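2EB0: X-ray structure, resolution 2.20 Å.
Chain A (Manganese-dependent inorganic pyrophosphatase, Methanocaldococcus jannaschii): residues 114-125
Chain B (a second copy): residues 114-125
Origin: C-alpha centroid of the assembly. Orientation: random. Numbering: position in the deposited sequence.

Chain A (114-125) AELYFKDAIDLI
Chain B, residues 114-125: AELYFKDAIDLI

Each stretch enters as the last turn or so of a helix that begins earlier in the chain, residues 114-118, with phi/psi near -65/-40. The helix ends in a Schellman motif: D120 adopts positive phi (62/30 in A, 60/37 in B), and the A121 N to L116 O bond (2.7 Å in A, 2.9 Å in B) spans the turn beside D120 N to Y117 O (3.0 and 2.9 Å). A121 has a strongly negative phi with psi small and positive (-117/20 in A, -128/29 in B), and a 3-10 segment follows at 122-124, held by L124 N to A121 O (2.9 Å in A, 3.0 Å in B). The copies meet in reversed register: CA atoms lie 8.5 Å apart for L116(A) and L124(B), 8.3 Å for L124(A) and L116(B), and 7.4 Å for K119(A) and A121(B). Together the stretches bury 521 Å².

The leucines, all m,t and buried, form the apolar centre, their methyls packing in van der Waals contact away from water. L124(A) CD1 lies 3.7 Å from L124(B) CD1 and 3.4 Å from L116(B) CD2; reciprocally, L116(A) CD2 lies 3.9 Å from L124(B) CD1. A121(A) CB adds a contact of 4.0 Å to L124(B) CD1.

Lysine-aspartate pairs join the copies electrostatically, but unequally. K119(B), with chi angles m,t,p,p, brings NZ to 2.7 Å from D123(A) OD2 in a salt bridge with a good hydrogen bond; its bond to D123(A) OD1, at 3.0 Å, is weak, as is that to D120(A) O at 3.5 Å. K119(A) takes t,p,t,p instead. Its salt bridge and weak hydrogen bond run from K119(A) NZ to D123(B) OD1 at 3.2 Å, while K119(A) NZ sits 2.8 Å from D120(B) O. Both aspartates use chi1 p, and their carboxylates come nearer the partner.

E115, t,t in both copies, points its CA-to-CB bond toward the partner; E115(A) OE1 packs 3.4 Å from L124(B) CD2, a van der Waals contact of carboxylate oxygen on methyl.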

# COMPACT_ATOMS: atom_id res chain seq x y z
N ALA A 114 12.21 -10.66 6.80
CA ALA A 114 12.67 -11.95 7.27
C ALA A 114 11.70 -13.09 6.95
O ALA A 114 12.13 -14.16 6.51
CB ALA A 114 12.94 -11.89 8.76
N GLU A 115 10.40 -12.86 7.16
CA GLU A 115 9.41 -13.89 6.88
C GLU A 115 9.36 -14.23 5.40
O GLU A 115 9.13 -15.38 5.02
CB GLU A 115 8.00 -13.47 7.32
CG GLU A 115 6.98 -14.58 7.10
CD GLU A 115 5.54 -14.17 7.37
OE1 GLU A 115 5.06 -13.20 6.74
OE2 GLU A 115 4.87 -14.84 8.19
N LEU A 116 9.58 -13.24 4.54
CA LEU A 116 9.59 -13.49 3.12
C LEU A 116 10.82 -14.32 2.78
O LEU A 116 10.76 -15.24 1.96
CB LEU A 116 9.62 -12.19 2.33
CG LEU A 116 8.30 -11.43 2.20
CD1 LEU A 116 8.53 -10.22 1.32
CD2 LEU A 116 7.20 -12.33 1.60
N TYR A 117 11.94 -14.01 3.44
CA TYR A 117 13.17 -14.74 3.18
C TYR A 117 13.11 -16.22 3.55
O TYR A 117 13.42 -17.07 2.72
CB TYR A 117 14.36 -14.10 3.89
CG TYR A 117 15.61 -14.91 3.74
CD1 TYR A 117 16.02 -15.81 4.73
CD2 TYR A 117 16.39 -14.82 2.58
CE1 TYR A 117 17.16 -16.60 4.58
CE2 TYR A 117 17.53 -15.60 2.41
CZ TYR A 117 17.91 -16.48 3.42
OH TYR A 117 19.06 -17.22 3.26
N PHE A 118 12.74 -16.51 4.79
CA PHE A 118 12.67 -17.90 5.24
C PHE A 118 11.60 -18.69 4.50
O PHE A 118 11.75 -19.90 4.31
CB PHE A 118 12.41 -17.95 6.75
CG PHE A 118 13.57 -17.45 7.59
CD1 PHE A 118 13.43 -16.34 8.40
CD2 PHE A 118 14.80 -18.09 7.53
CE1 PHE A 118 14.51 -15.85 9.14
CE2 PHE A 118 15.89 -17.62 8.27
CZ PHE A 118 15.74 -16.49 9.08
N LYS A 119 10.55 -18.01 4.08
CA LYS A 119 9.45 -18.65 3.36
C LYS A 119 9.82 -18.86 1.89
O LYS A 119 9.00 -19.34 1.11
CB LYS A 119 8.20 -17.77 3.45
CG LYS A 119 6.90 -18.42 3.01
CD LYS A 119 6.41 -19.42 4.04
CE LYS A 119 5.01 -19.90 3.73
NZ LYS A 119 4.92 -20.53 2.38
N ASP A 120 11.05 -18.50 1.53
CA ASP A 120 11.52 -18.62 0.15
C ASP A 120 10.68 -17.75 -0.79
O ASP A 120 10.52 -18.06 -1.97
CB ASP A 120 11.45 -20.08 -0.32
CG ASP A 120 12.32 -21.00 0.51
OD1 ASP A 120 13.54 -20.76 0.58
OD2 ASP A 120 11.78 -21.97 1.09
N ALA A 121 10.17 -16.64 -0.26
CA ALA A 121 9.34 -15.75 -1.06
C ALA A 121 9.91 -14.36 -1.27
O ALA A 121 9.18 -13.43 -1.61
CB ALA A 121 7.94 -15.66 -0.45
N ILE A 122 11.22 -14.20 -1.09
CA ILE A 122 11.85 -12.90 -1.29
C ILE A 122 11.60 -12.39 -2.71
O ILE A 122 11.45 -11.18 -2.93
CB ILE A 122 13.39 -12.94 -1.07
CG1 ILE A 122 13.93 -14.36 -1.27
CG2 ILE A 122 13.72 -12.38 0.30
CD1 ILE A 122 13.61 -15.35 -0.14
N ASP A 123 11.54 -13.30 -3.66
CA ASP A 123 11.31 -12.93 -5.05
C ASP A 123 9.95 -12.24 -5.24
O ASP A 123 9.74 -11.57 -6.25
CB ASP A 123 11.40 -14.16 -5.94
CG ASP A 123 10.52 -15.28 -5.46
OD1 ASP A 123 10.65 -15.68 -4.28
OD2 ASP A 123 9.69 -15.77 -6.25
N LEU A 124 9.04 -12.41 -4.29
CA LEU A 124 7.72 -11.80 -4.38
C LEU A 124 7.77 -10.27 -4.37
O LEU A 124 6.81 -9.62 -4.80
CB LEU A 124 6.81 -12.28 -3.24
CG LEU A 124 6.24 -13.70 -3.29
CD1 LEU A 124 5.43 -13.98 -2.03
CD2 LEU A 124 5.37 -13.87 -4.54
N ILE A 125 8.86 -9.70 -3.87
CA ILE A 125 8.98 -8.25 -3.83
C ILE A 125 10.20 -7.79 -4.59
O ILE A 125 10.76 -6.74 -4.30
CB ILE A 125 9.04 -7.71 -2.39
CG1 ILE A 125 10.27 -8.26 -1.66
CG2 ILE A 125 7.76 -8.07 -1.64
CD1 ILE A 125 10.47 -7.68 -0.27
N ALA B 114 -2.36 -16.27 -7.84
CA ALA B 114 -1.82 -17.48 -8.43
C ALA B 114 -0.34 -17.65 -8.12
O ALA B 114 0.13 -18.77 -7.85
CB ALA B 114 -2.04 -17.47 -9.95
N GLU B 115 0.40 -16.55 -8.14
CA GLU B 115 1.82 -16.62 -7.86
C GLU B 115 2.03 -17.06 -6.42
O GLU B 115 2.96 -17.81 -6.12
CB GLU B 115 2.51 -15.29 -8.10
CG GLU B 115 3.95 -15.29 -7.63
CD GLU B 115 4.67 -14.00 -7.91
OE1 GLU B 115 4.09 -12.93 -7.64
OE2 GLU B 115 5.82 -14.05 -8.41
N LEU B 116 1.16 -16.60 -5.53
CA LEU B 116 1.28 -17.00 -4.14
C LEU B 116 0.95 -18.48 -4.04
O LEU B 116 1.58 -19.24 -3.29
CB LEU B 116 0.32 -16.21 -3.26
CG LEU B 116 0.72 -14.76 -3.01
CD1 LEU B 116 -0.28 -14.14 -2.04
CD2 LEU B 116 2.14 -14.72 -2.43
N TYR B 117 -0.05 -18.89 -4.82
CA TYR B 117 -0.47 -20.28 -4.78
C TYR B 117 0.61 -21.27 -5.21
O TYR B 117 0.92 -22.20 -4.47
CB TYR B 117 -1.70 -20.49 -5.65
CG TYR B 117 -2.07 -21.94 -5.77
CD1 TYR B 117 -1.77 -22.65 -6.93
CD2 TYR B 117 -2.67 -22.61 -4.71
CE1 TYR B 117 -2.07 -24.00 -7.03
CE2 TYR B 117 -2.97 -23.95 -4.80
CZ TYR B 117 -2.67 -24.65 -5.96
OH TYR B 117 -2.96 -25.98 -6.04
N PHE B 118 1.17 -21.07 -6.40
CA PHE B 118 2.18 -21.98 -6.89
C PHE B 118 3.48 -21.97 -6.09
O PHE B 118 4.20 -22.97 -6.07
CB PHE B 118 2.45 -21.71 -8.37
CG PHE B 118 1.30 -22.09 -9.26
CD1 PHE B 118 0.61 -21.12 -9.99
CD2 PHE B 118 0.89 -23.42 -9.37
CE1 PHE B 118 -0.46 -21.47 -10.83
CE2 PHE B 118 -0.17 -23.79 -10.19
CZ PHE B 118 -0.85 -22.80 -10.93
N LYS B 119 3.78 -20.86 -5.43
CA LYS B 119 4.98 -20.80 -4.61
C LYS B 119 4.70 -21.45 -3.25
O LYS B 119 5.57 -21.47 -2.38
CB LYS B 119 5.43 -19.35 -4.40
CG LYS B 119 5.96 -18.68 -5.65
CD LYS B 119 6.36 -17.24 -5.39
CE LYS B 119 7.50 -17.17 -4.40
NZ LYS B 119 8.70 -17.85 -4.92
N ASP B 120 3.50 -22.00 -3.08
CA ASP B 120 3.13 -22.63 -1.82
C ASP B 120 3.21 -21.64 -0.67
O ASP B 120 3.59 -22.00 0.45
CB ASP B 120 4.05 -23.82 -1.53
CG ASP B 120 3.69 -25.05 -2.34
OD1 ASP B 120 2.64 -25.66 -2.05
OD2 ASP B 120 4.45 -25.40 -3.26
N ALA B 121 2.84 -20.39 -0.94
CA ALA B 121 2.90 -19.36 0.08
C ALA B 121 1.58 -18.60 0.23
O ALA B 121 1.57 -17.43 0.61
CB ALA B 121 4.01 -18.38 -0.25
N ILE B 122 0.47 -19.27 -0.05
CA ILE B 122 -0.83 -18.64 0.06
C ILE B 122 -1.09 -18.27 1.53
O ILE B 122 -1.85 -17.34 1.83
CB ILE B 122 -1.93 -19.58 -0.48
CG1 ILE B 122 -3.00 -18.77 -1.23
CG2 ILE B 122 -2.54 -20.39 0.65
CD1 ILE B 122 -3.63 -17.66 -0.43
N ASP B 123 -0.43 -18.98 2.44
CA ASP B 123 -0.59 -18.74 3.87
C ASP B 123 -0.01 -17.39 4.28
O ASP B 123 -0.25 -16.92 5.39
CB ASP B 123 0.06 -19.87 4.67
CG ASP B 123 1.52 -20.08 4.32
OD1 ASP B 123 1.86 -20.03 3.12
OD2 ASP B 123 2.32 -20.30 5.25
N LEU B 124 0.76 -16.77 3.39
CA LEU B 124 1.34 -15.46 3.67
C LEU B 124 0.25 -14.41 3.83
O LEU B 124 0.44 -13.41 4.54
CB LEU B 124 2.28 -15.02 2.53
CG LEU B 124 3.75 -15.44 2.62
CD1 LEU B 124 4.46 -15.06 1.32
CD2 LEU B 124 4.42 -14.75 3.80
N ILE B 125 -0.90 -14.61 3.18
CA ILE B 125 -1.99 -13.65 3.30
C ILE B 125 -3.20 -14.23 4.01
O ILE B 125 -4.29 -13.66 3.97
CB ILE B 125 -2.43 -13.09 1.92
CG1 ILE B 125 -3.02 -14.19 1.04
CG2 ILE B 125 -1.24 -12.44 1.22
CD1 ILE B 125 -3.49 -13.68 -0.32